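Local coordinates for proton-dependent oligopeptide transporter family protein (Xanthomonas campestris, PDB 6EI3) that probably moves small peptides across the membrane, coupled to proton movement, as a POT-family member of the major facilitator superfamily, here caught in an auto-inhibited state, at residues L68-F73 and P197-D202; Y86-A91 and L107-F112; A227-S232 and A261-G266; I384-D389 and T467-A472. All blocks are in the same frame, centred on the assembly; numbering follows the deposited sequence.

Interaction 1 of 4, residues L68-F73 and P197-D202; sequences LADRFF and PLPPKD
R71 reaches out from helix 62-95 and gives NH1 to the carbonyl oxygen of P199, a hydrogen bond of 3.2 Å that runs almost straight at 167°. The acceptor sits at the edge of the guanidinium, in its plane. The side chain leaves the backbone away from loop 197-202, and bends at chi2 and chi3 bring its head back, a detour that needs the length of an arginine. K201 lays its CD over the centre of one guanidinium face, 4.3 Å above the plane, and its CE meets R71 CD. The ammonium stays apart: K201 NZ is 5.3 Å from R71 NE, a separation consistent with the like charges of the two groups.

L198 sets its branched end against the backbone carbonyls of A69, D70 and R71. Its CD2 lies 3.2 Å from A69 O and its CB 3.6 Å from D70 O, while CD1 faces the carbonyl of R71. These carbonyls belong to a widened, pi-type turn at 69-73, where L68 O accepts from both F72 N and F73 N. P199 crosses the D70 side chain at about a right angle, its CG 3.6 Å from D70 OD1 and its CD 3.3 Å from D70 O. Consecutive prolines stiffen this extended loop; P199 and P200 have no backbone N-H to donate, but the P199 carbonyl remains able to accept from R71. The adjacent aspartate and arginine match the Asp-Arg pair of signature motif A, which follows the second transmembrane helix in the major facilitator superfamily.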
# COMPACT_ATOMS: atom_id res chain seq x y z
N LEU A 68 -8.97 -16.62 -5.81
CA LEU A 68 -10.19 -16.94 -6.56
C LEU A 68 -9.94 -17.05 -8.07
O LEU A 68 -10.40 -17.98 -8.70
CB LEU A 68 -11.32 -15.94 -6.28
CG LEU A 68 -11.85 -15.90 -4.84
CD1 LEU A 68 -12.82 -14.74 -4.66
CD2 LEU A 68 -12.51 -17.25 -4.45
N ALA A 69 -9.15 -16.11 -8.61
CA ALA A 69 -8.81 -16.11 -10.04
C ALA A 69 -7.94 -17.31 -10.43
O ALA A 69 -8.27 -18.01 -11.37
CB ALA A 69 -8.12 -14.80 -10.42
N ASP A 70 -6.84 -17.55 -9.69
CA ASP A 70 -5.91 -18.63 -9.99
C ASP A 70 -6.41 -20.01 -9.72
O ASP A 70 -5.93 -20.95 -10.35
CB ASP A 70 -4.56 -18.42 -9.28
CG ASP A 70 -3.77 -17.24 -9.80
OD1 ASP A 70 -4.03 -16.80 -10.95
OD2 ASP A 70 -2.87 -16.77 -9.07
N ARG A 71 -7.33 -20.17 -8.77
CA ARG A 71 -7.76 -21.52 -8.40
C ARG A 71 -9.15 -21.86 -8.87
O ARG A 71 -9.48 -23.05 -8.87
CB ARG A 71 -7.61 -21.78 -6.88
CG ARG A 71 -6.16 -21.67 -6.38
CD ARG A 71 -5.29 -22.86 -6.78
NE ARG A 71 -3.90 -22.47 -7.04
CZ ARG A 71 -3.31 -22.52 -8.24
NH1 ARG A 71 -3.98 -22.93 -9.31
NH2 ARG A 71 -2.04 -22.15 -8.37
N PHE A 72 -9.97 -20.88 -9.29
CA PHE A 72 -11.33 -21.23 -9.71
C PHE A 72 -11.88 -20.57 -10.97
O PHE A 72 -12.42 -21.27 -11.82
CB PHE A 72 -12.34 -20.98 -8.56
CG PHE A 72 -12.02 -21.63 -7.24
CD1 PHE A 72 -12.26 -22.99 -7.04
CD2 PHE A 72 -11.45 -20.90 -6.20
CE1 PHE A 72 -11.94 -23.61 -5.82
CE2 PHE A 72 -11.15 -21.51 -4.98
CZ PHE A 72 -11.39 -22.86 -4.79
N PHE A 73 -11.85 -19.22 -11.05
CA PHE A 73 -12.61 -18.56 -12.09
C PHE A 73 -11.85 -17.91 -13.22
O PHE A 73 -12.50 -17.47 -14.18
CB PHE A 73 -13.54 -17.51 -11.46
CG PHE A 73 -14.30 -17.98 -10.24
CD1 PHE A 73 -15.33 -18.91 -10.36
CD2 PHE A 73 -14.04 -17.44 -8.98
CE1 PHE A 73 -16.07 -19.31 -9.24
CE2 PHE A 73 -14.78 -17.85 -7.86
CZ PHE A 73 -15.79 -18.78 -8.00
N PRO A 197 -5.53 -20.67 -19.26
CA PRO A 197 -5.91 -21.66 -18.24
C PRO A 197 -5.54 -21.20 -16.82
O PRO A 197 -4.74 -20.27 -16.65
CB PRO A 197 -5.10 -22.91 -18.63
CG PRO A 197 -4.69 -22.70 -20.06
CD PRO A 197 -4.50 -21.22 -20.17
N LEU A 198 -6.10 -21.86 -15.81
CA LEU A 198 -5.75 -21.63 -14.41
C LEU A 198 -4.27 -22.04 -14.28
O LEU A 198 -3.87 -22.98 -14.98
CB LEU A 198 -6.64 -22.49 -13.48
CG LEU A 198 -8.17 -22.20 -13.50
CD1 LEU A 198 -8.92 -23.15 -12.60
CD2 LEU A 198 -8.48 -20.74 -13.10
N PRO A 199 -3.41 -21.30 -13.55
CA PRO A 199 -1.99 -21.69 -13.49
C PRO A 199 -1.84 -23.12 -12.97
O PRO A 199 -2.58 -23.51 -12.08
CB PRO A 199 -1.36 -20.68 -12.53
CG PRO A 199 -2.32 -19.57 -12.45
CD PRO A 199 -3.68 -20.13 -12.68
N PRO A 200 -0.95 -23.95 -13.57
CA PRO A 200 -0.82 -25.32 -13.06
C PRO A 200 -0.27 -25.35 -11.64
O PRO A 200 0.54 -24.48 -11.28
CB PRO A 200 0.15 -25.99 -14.05
CG PRO A 200 0.26 -25.05 -15.21
CD PRO A 200 -0.01 -23.69 -14.67
N LYS A 201 -0.71 -26.33 -10.85
CA LYS A 201 -0.22 -26.55 -9.49
C LYS A 201 1.26 -26.94 -9.61
O LYS A 201 1.59 -27.89 -10.32
CB LYS A 201 -1.02 -27.66 -8.78
CG LYS A 201 -2.44 -27.26 -8.39
CD LYS A 201 -2.53 -26.61 -7.01
CE LYS A 201 -3.96 -26.40 -6.56
NZ LYS A 201 -4.64 -27.68 -6.22
N ASP A 202 2.14 -26.13 -9.01
CA ASP A 202 3.57 -26.37 -9.09
C ASP A 202 4.03 -27.24 -7.92
O ASP A 202 3.97 -26.80 -6.77
CB ASP A 202 4.33 -25.03 -9.17
CG ASP A 202 5.83 -25.12 -9.45
OD1 ASP A 202 6.30 -26.20 -9.90
OD2 ASP A 202 6.53 -24.09 -9.28

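Interaction 2 of 4, residues Y86-A91 and L107-F112; sequences YCAGHA and LGLIAF. With 78M ((2S)-2,3-dihydroxypropyl(7Z)-pentadec-7-enoate), chain R.
G89 and L109 bring two antiparallel helices together almost backbone to backbone. G89 CA lies 3.6 Å from L109 CB, and the short helix axes approach to 7.2 Å at a crossing angle of -155°. Glycine suits the place because a CB on G89 would fall 2.8 Å from I110 CG1, too close to fit. The surface it leaves takes up I110 as well, whose CG1 rests 3.7 Å from G89 C.

The second kind of contact is a CH-pi interaction. The CD1 methyl of I110 stands over the centre of the H90 imidazole, 3.9 Å from the ring centroid and only 9° off the normal. Chi1 of I110 (-72°) sets CG1 beside the backbone N, and the extended chi2 carries CD1 onward to the ring.

Apolar packing adds a third: I110 CG2 touches Y86 CE1 at 3.8 Å. The branched isoleucine thus serves two rings with different branches. Separately, a polar atom, I110 O, stands above one face of the tyrosine ring, toward its rim, while the Y86 hydroxyl is satisfied by E14.

On a different side of helix 107-112, a bound 78M chain passes G108, its C8 3.4 Å from G108 CA, where the bare glycine leaves room. Helices 4-22 and 168-188 pack on Y86 and H90, and helix 40-60 on I110 through F54, so that helices 62-95 and 100-117 pair inside a larger bundle.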
# COMPACT_ATOMS: atom_id res chain seq x y z
N TYR A 86 -17.48 -3.42 -6.20
CA TYR A 86 -16.79 -2.15 -6.15
C TYR A 86 -17.80 -1.03 -6.47
O TYR A 86 -17.90 -0.06 -5.71
CB TYR A 86 -15.64 -2.23 -7.16
CG TYR A 86 -14.47 -1.28 -7.05
CD1 TYR A 86 -14.59 -0.06 -6.40
CD2 TYR A 86 -13.27 -1.55 -7.71
CE1 TYR A 86 -13.54 0.87 -6.40
CE2 TYR A 86 -12.24 -0.62 -7.75
CZ TYR A 86 -12.37 0.58 -7.07
OH TYR A 86 -11.32 1.46 -7.10
N CYS A 87 -18.59 -1.21 -7.57
CA CYS A 87 -19.66 -0.31 -8.01
C CYS A 87 -20.74 -0.19 -6.91
O CYS A 87 -21.18 0.91 -6.62
CB CYS A 87 -20.27 -0.81 -9.32
SG CYS A 87 -19.25 -0.51 -10.78
N ALA A 88 -21.16 -1.33 -6.33
CA ALA A 88 -22.16 -1.39 -5.26
C ALA A 88 -21.71 -0.58 -4.02
O ALA A 88 -22.54 0.06 -3.39
CB ALA A 88 -22.44 -2.84 -4.88
N GLY A 89 -20.39 -0.58 -3.74
CA GLY A 89 -19.79 0.19 -2.66
C GLY A 89 -19.92 1.68 -2.90
O GLY A 89 -20.31 2.43 -2.00
N HIS A 90 -19.61 2.11 -4.15
CA HIS A 90 -19.75 3.50 -4.58
C HIS A 90 -21.21 3.95 -4.48
O HIS A 90 -21.46 5.05 -4.01
CB HIS A 90 -19.22 3.72 -5.99
CG HIS A 90 -17.75 3.94 -6.04
ND1 HIS A 90 -17.18 5.12 -5.59
CD2 HIS A 90 -16.78 3.15 -6.54
CE1 HIS A 90 -15.88 4.99 -5.79
NE2 HIS A 90 -15.59 3.82 -6.37
N ALA A 91 -22.16 3.08 -4.86
CA ALA A 91 -23.62 3.33 -4.76
C ALA A 91 -24.05 3.44 -3.27
O ALA A 91 -24.98 4.17 -2.96
CB ALA A 91 -24.39 2.20 -5.42
N LEU A 107 -17.73 1.70 2.09
CA LEU A 107 -16.26 1.68 2.15
C LEU A 107 -15.71 0.27 2.18
O LEU A 107 -14.69 0.03 1.56
CB LEU A 107 -15.71 2.44 3.36
CG LEU A 107 -15.93 3.94 3.42
CD1 LEU A 107 -15.48 4.48 4.77
CD2 LEU A 107 -15.19 4.66 2.31
N GLY A 108 -16.38 -0.63 2.91
CA GLY A 108 -16.01 -2.05 3.00
C GLY A 108 -16.08 -2.74 1.64
O GLY A 108 -15.17 -3.46 1.26
N LEU A 109 -17.16 -2.48 0.89
CA LEU A 109 -17.38 -3.04 -0.44
C LEU A 109 -16.38 -2.48 -1.46
O LEU A 109 -15.91 -3.23 -2.33
CB LEU A 109 -18.84 -2.79 -0.88
CG LEU A 109 -19.94 -3.52 -0.08
CD1 LEU A 109 -21.32 -3.08 -0.54
CD2 LEU A 109 -19.79 -5.06 -0.13
N ILE A 110 -16.01 -1.18 -1.33
CA ILE A 110 -15.00 -0.54 -2.19
C ILE A 110 -13.66 -1.15 -1.90
O ILE A 110 -12.98 -1.51 -2.84
CB ILE A 110 -14.98 1.01 -2.04
CG1 ILE A 110 -16.23 1.62 -2.71
CG2 ILE A 110 -13.69 1.62 -2.68
CD1 ILE A 110 -16.51 3.05 -2.32
N ALA A 111 -13.29 -1.31 -0.60
CA ALA A 111 -12.01 -1.91 -0.21
C ALA A 111 -11.88 -3.33 -0.79
O ALA A 111 -10.84 -3.68 -1.35
CB ALA A 111 -11.92 -1.97 1.31
N PHE A 112 -12.94 -4.12 -0.66
CA PHE A 112 -13.02 -5.49 -1.15
C PHE A 112 -12.89 -5.56 -2.66
O PHE A 112 -12.12 -6.37 -3.18
CB PHE A 112 -14.35 -6.12 -0.70
CG PHE A 112 -14.52 -7.60 -0.96
CD1 PHE A 112 -13.89 -8.54 -0.16
CD2 PHE A 112 -15.41 -8.05 -1.93
CE1 PHE A 112 -14.10 -9.90 -0.35
CE2 PHE A 112 -15.64 -9.42 -2.11
CZ PHE A 112 -14.97 -10.33 -1.33
O21 78M R . -8.80 -14.31 2.68
C20 78M R . -10.14 -14.70 2.95
C18 78M R . -10.99 -13.51 3.30
O19 78M R . -10.70 -13.07 4.63
C17 78M R . -12.47 -13.78 3.13
O2 78M R . -13.08 -12.48 3.35
C1 78M R . -14.41 -12.37 3.26
O1 78M R . -15.13 -13.18 2.72
C2 78M R . -14.90 -11.15 3.98
C3 78M R . -15.42 -10.06 3.08
C4 78M R . -16.72 -9.47 3.60
C5 78M R . -17.05 -8.09 3.08
C6 78M R . -16.35 -6.95 3.83
C7 78M R . -17.03 -5.66 3.51
C8 78M R . -17.53 -4.76 4.35
C9 78M R . -17.48 -4.72 5.85
C10 78M R . -17.67 -3.28 6.31
C11 78M R . -18.06 -3.12 7.77
C12 78M R . -18.94 -1.90 8.01
C13 78M R . -19.41 -1.74 9.44
C15 78M R . -20.88 -0.43 11.03
C14 78M R . -20.59 -0.80 9.59

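Interaction 3 of 4, residues A227-S232 and A261-G266. With 78M ((2S)-2,3-dihydroxypropyl(7Z)-pentadec-7-enoate), chain O.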
# COMPACT_ATOMS: atom_id res chain seq x y z
N ALA A 227 6.66 -25.92 15.46
CA ALA A 227 6.24 -25.51 16.80
C ALA A 227 6.01 -23.99 16.83
O ALA A 227 4.93 -23.55 17.21
CB ALA A 227 7.28 -25.92 17.83
N LEU A 228 7.02 -23.22 16.38
CA LEU A 228 6.98 -21.75 16.26
C LEU A 228 5.79 -21.33 15.39
O LEU A 228 5.07 -20.41 15.76
CB LEU A 228 8.30 -21.21 15.68
CG LEU A 228 8.42 -19.70 15.43
CD1 LEU A 228 8.50 -18.91 16.73
CD2 LEU A 228 9.64 -19.39 14.59
N ALA A 229 5.56 -22.06 14.27
CA ALA A 229 4.44 -21.80 13.36
C ALA A 229 3.08 -22.06 14.06
O ALA A 229 2.19 -21.22 13.97
CB ALA A 229 4.56 -22.64 12.10
N ALA A 230 2.96 -23.19 14.80
CA ALA A 230 1.77 -23.57 15.58
C ALA A 230 1.46 -22.53 16.67
O ALA A 230 0.29 -22.14 16.80
CB ALA A 230 1.97 -24.96 16.21
N ILE A 231 2.49 -22.08 17.44
CA ILE A 231 2.38 -21.06 18.49
C ILE A 231 1.89 -19.72 17.90
O ILE A 231 1.06 -19.05 18.51
CB ILE A 231 3.72 -20.93 19.27
CG1 ILE A 231 3.98 -22.17 20.15
CG2 ILE A 231 3.79 -19.64 20.13
CD1 ILE A 231 5.47 -22.47 20.42
N SER A 232 2.39 -19.35 16.69
CA SER A 232 1.99 -18.12 16.00
C SER A 232 0.52 -18.17 15.59
O SER A 232 -0.15 -17.14 15.64
CB SER A 232 2.88 -17.83 14.80
OG SER A 232 2.51 -18.54 13.63
N ALA A 261 5.39 -13.75 10.74
CA ALA A 261 6.62 -13.93 11.49
C ALA A 261 6.86 -15.39 11.92
O ALA A 261 7.97 -15.90 11.73
CB ALA A 261 6.64 -13.00 12.70
N GLY A 262 5.83 -16.03 12.48
CA GLY A 262 5.90 -17.40 12.96
C GLY A 262 6.08 -18.45 11.88
O GLY A 262 7.00 -19.26 11.98
N ILE A 263 5.21 -18.43 10.84
CA ILE A 263 5.29 -19.38 9.72
C ILE A 263 6.57 -19.10 8.90
O ILE A 263 7.31 -20.04 8.61
CB ILE A 263 3.98 -19.44 8.89
CG1 ILE A 263 2.78 -19.91 9.77
CG2 ILE A 263 4.12 -20.36 7.65
CD1 ILE A 263 1.39 -19.42 9.34
N GLY A 264 6.85 -17.82 8.61
CA GLY A 264 8.06 -17.39 7.90
C GLY A 264 9.34 -17.81 8.61
O GLY A 264 10.18 -18.50 8.03
N GLY A 265 9.45 -17.42 9.88
CA GLY A 265 10.58 -17.73 10.74
C GLY A 265 10.73 -19.21 11.02
O GLY A 265 11.85 -19.72 11.17
N GLY A 266 9.59 -19.91 11.06
CA GLY A 266 9.51 -21.35 11.27
C GLY A 266 9.99 -22.10 10.05
O GLY A 266 10.64 -23.15 10.19
O21 78M O . 18.21 -12.86 6.76
C20 78M O . 17.12 -13.76 6.61
C18 78M O . 16.23 -13.75 7.83
O19 78M O . 16.99 -14.11 8.99
C17 78M O . 15.05 -14.68 7.69
O2 78M O . 14.08 -14.25 8.67
C1 78M O . 12.83 -14.70 8.56
O1 78M O . 12.49 -15.56 7.80
C2 78M O . 11.91 -13.97 9.50
C3 78M O . 10.81 -13.19 8.78
C4 78M O . 10.53 -11.84 9.41
C5 78M O . 9.15 -11.68 10.01
C6 78M O . 8.03 -11.38 9.00
C7 78M O . 7.61 -9.95 9.03
C8 78M O . 6.45 -9.48 9.48
C9 78M O . 6.05 -8.03 9.51
C10 78M O . 6.48 -7.36 10.81
C11 78M O . 7.16 -6.01 10.64
C12 78M O . 8.19 -5.71 11.71
C13 78M O . 9.02 -4.45 11.49
C15 78M O . 9.28 -1.99 11.95
C14 78M O . 8.33 -3.16 11.89
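L228 points its CB at helix 261-266. From there CG stands anti to the backbone N (chi1 177°), which carries it to within 3.8 Å of G262 O. At the tip, CD2 settles on the bare backbone of a glycine run: it lies 3.6 Å from G266 N and 3.7 Å from G265 C, with G262 O also in touch. The methyl rests directly on main-chain atoms, there being no side chains on G262, G265 and G266.

One turn further along, S232 meets G262, its CB 3.6 Å from G262 CA. A CB on G262 would fall 2.0 Å from S232 CB, a clash, which explains why glycine suits the place. The serine OG, at chi1 82°, turns back into its own helix and donates a hydrogen bond of 2.7 Å to A229 O. Small A229 meets I263, A229 CB lying 4.0 Å from I263 CG1, and L214 of helix 206-215 touches both.

A 78M chain runs past a different side of helix 261-266, its C5 3.7 Å from A261 CA. The antiparallel segments, at 175°, belong to two helices that probably correspond to the additional pair linking the two six-helix halves of bacterial POT transporters. No hydrogen bond joins the two segments. With the hydroxyl of S232 spent within its own helix, cohesion rests on shape and close van der Waals contact of leucine and isoleucine with small residues and bare backbone.

Interaction 4 of 4, residues I384-D389 and T467-A472; sequences IQVAMD and TGLSEA
D389 and S470 make the polar link here: S470 OG donates to D389 OD2 over 2.7 Å, meeting the oxygen from above the carboxylate plane, 36° out of it. Beside this bond is an apolar touch, V386 CG2 against L469 CD2 at 3.8 Å, and a looser one, Q385 CD to A472 CB at 4.1 Å.

The next shell fixes these groups. Q385 NE2 donates to the other carboxylate oxygen, D389 OD1, at 3.0 Å and 165°. Each oxygen of D389 therefore holds one bond, which should restrain rotation of the carboxylate. Q385 reaches D389, one turn later in its own helix, because CG stands anti to the backbone N and the chain then bends at chi2; its OE1 takes a hydrogen bond from Q316. S470 is the N-cap of helix 471-495. With chi1 at 68°, its OG can accept from A473 N while giving its proton to D389, and a small hydroxyl that both donates and accepts suits the double task. The negative D389 lies close to this helix start, where the helix dipole would probably favour it. Before the cap, G468 is the first residue after the preceding helix to leave helical angles, with a positive phi that suits glycine.

Farther out, E471 forms a salt bridge with R456. Helix 363-389 thus comes to its end against the beginning of helix 471-495, where A473, M476 and F477 continue the packing; helix 312-317 flanks it through Q316, and bound 78M molecules touch I384, V386 and A387.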
# COMPACT_ATOMS: atom_id res chain seq x y z
N ILE A 384 6.28 22.51 10.91
CA ILE A 384 5.19 23.33 10.43
C ILE A 384 4.09 23.37 11.50
O ILE A 384 3.59 24.45 11.84
CB ILE A 384 4.68 22.84 9.06
CG1 ILE A 384 5.68 23.24 7.95
CG2 ILE A 384 3.26 23.36 8.77
CD1 ILE A 384 5.64 22.30 6.72
N GLN A 385 3.77 22.20 12.08
CA GLN A 385 2.77 22.09 13.14
C GLN A 385 3.16 22.92 14.36
O GLN A 385 2.29 23.58 14.90
CB GLN A 385 2.53 20.63 13.55
CG GLN A 385 1.27 20.41 14.40
CD GLN A 385 -0.00 20.81 13.68
OE1 GLN A 385 -0.24 20.43 12.54
NE2 GLN A 385 -0.83 21.63 14.32
N VAL A 386 4.44 22.87 14.78
CA VAL A 386 4.95 23.62 15.95
C VAL A 386 4.79 25.14 15.73
O VAL A 386 4.43 25.84 16.66
CB VAL A 386 6.40 23.20 16.34
CG1 VAL A 386 7.01 24.15 17.37
CG2 VAL A 386 6.45 21.77 16.86
N ALA A 387 5.01 25.62 14.48
CA ALA A 387 4.82 27.03 14.12
C ALA A 387 3.33 27.38 14.23
O ALA A 387 2.99 28.39 14.84
CB ALA A 387 5.34 27.31 12.72
N MET A 388 2.46 26.48 13.76
CA MET A 388 0.99 26.64 13.82
C MET A 388 0.51 26.65 15.29
O MET A 388 -0.26 27.53 15.66
CB MET A 388 0.28 25.52 13.04
CG MET A 388 0.27 25.71 11.52
SD MET A 388 -0.13 24.18 10.60
CE MET A 388 -1.85 24.04 10.92
N ASP A 389 1.00 25.70 16.11
CA ASP A 389 0.64 25.60 17.53
C ASP A 389 1.02 26.86 18.34
O ASP A 389 0.32 27.21 19.28
CB ASP A 389 1.22 24.31 18.16
CG ASP A 389 0.73 23.00 17.54
OD1 ASP A 389 -0.39 22.99 16.98
OD2 ASP A 389 1.45 21.99 17.64
N THR A 467 4.64 17.50 27.45
CA THR A 467 5.71 17.65 26.47
C THR A 467 5.74 19.07 25.83
O THR A 467 6.77 19.48 25.30
CB THR A 467 5.64 16.47 25.45
OG1 THR A 467 6.93 15.96 25.17
CG2 THR A 467 4.91 16.80 24.17
N GLY A 468 4.63 19.79 25.92
CA GLY A 468 4.48 21.13 25.35
C GLY A 468 3.84 21.09 23.98
O GLY A 468 3.06 21.98 23.64
N LEU A 469 4.16 20.05 23.19
CA LEU A 469 3.64 19.83 21.84
C LEU A 469 2.18 19.41 21.85
O LEU A 469 1.74 18.70 22.77
CB LEU A 469 4.46 18.73 21.12
CG LEU A 469 6.00 18.80 21.14
CD1 LEU A 469 6.60 17.46 20.78
CD2 LEU A 469 6.52 19.88 20.20
N SER A 470 1.43 19.76 20.78
CA SER A 470 0.06 19.31 20.59
C SER A 470 0.14 17.81 20.24
O SER A 470 1.23 17.31 19.97
CB SER A 470 -0.60 20.07 19.44
OG SER A 470 -0.03 19.74 18.18
N GLU A 471 -1.01 17.10 20.28
CA GLU A 471 -1.10 15.67 19.94
C GLU A 471 -0.63 15.45 18.48
O GLU A 471 0.16 14.54 18.23
CB GLU A 471 -2.53 15.17 20.16
CG GLU A 471 -2.65 13.67 20.28
CD GLU A 471 -4.05 13.19 20.62
OE1 GLU A 471 -4.68 12.56 19.74
OE2 GLU A 471 -4.52 13.43 21.75
N ALA A 472 -1.08 16.30 17.55
CA ALA A 472 -0.68 16.23 16.14
C ALA A 472 0.86 16.37 16.01
O ALA A 472 1.47 15.50 15.41
CB ALA A 472 -1.40 17.30 15.33

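Interactions 1 and 2 share helix 62-95: the second is nested in the loop closed by the first, and their nearest atoms are about 6 Å apart, their centres 25 Å. Interactions 3 and 4 follow in series along the chain, their centres 42 Å apart. Interactions 1 and 4, with centres 52 Å apart, lie on opposite sides of the chain's centre. The bound 78M lipids meet them unequally. Segments 107-112 and 261-266 touch lipid directly, as does 384-389, whereas the side chain of F73 in interaction 1 remains about 7 Å from one. These lipid molecules probably mark the membrane-facing surface rather than a peptide site.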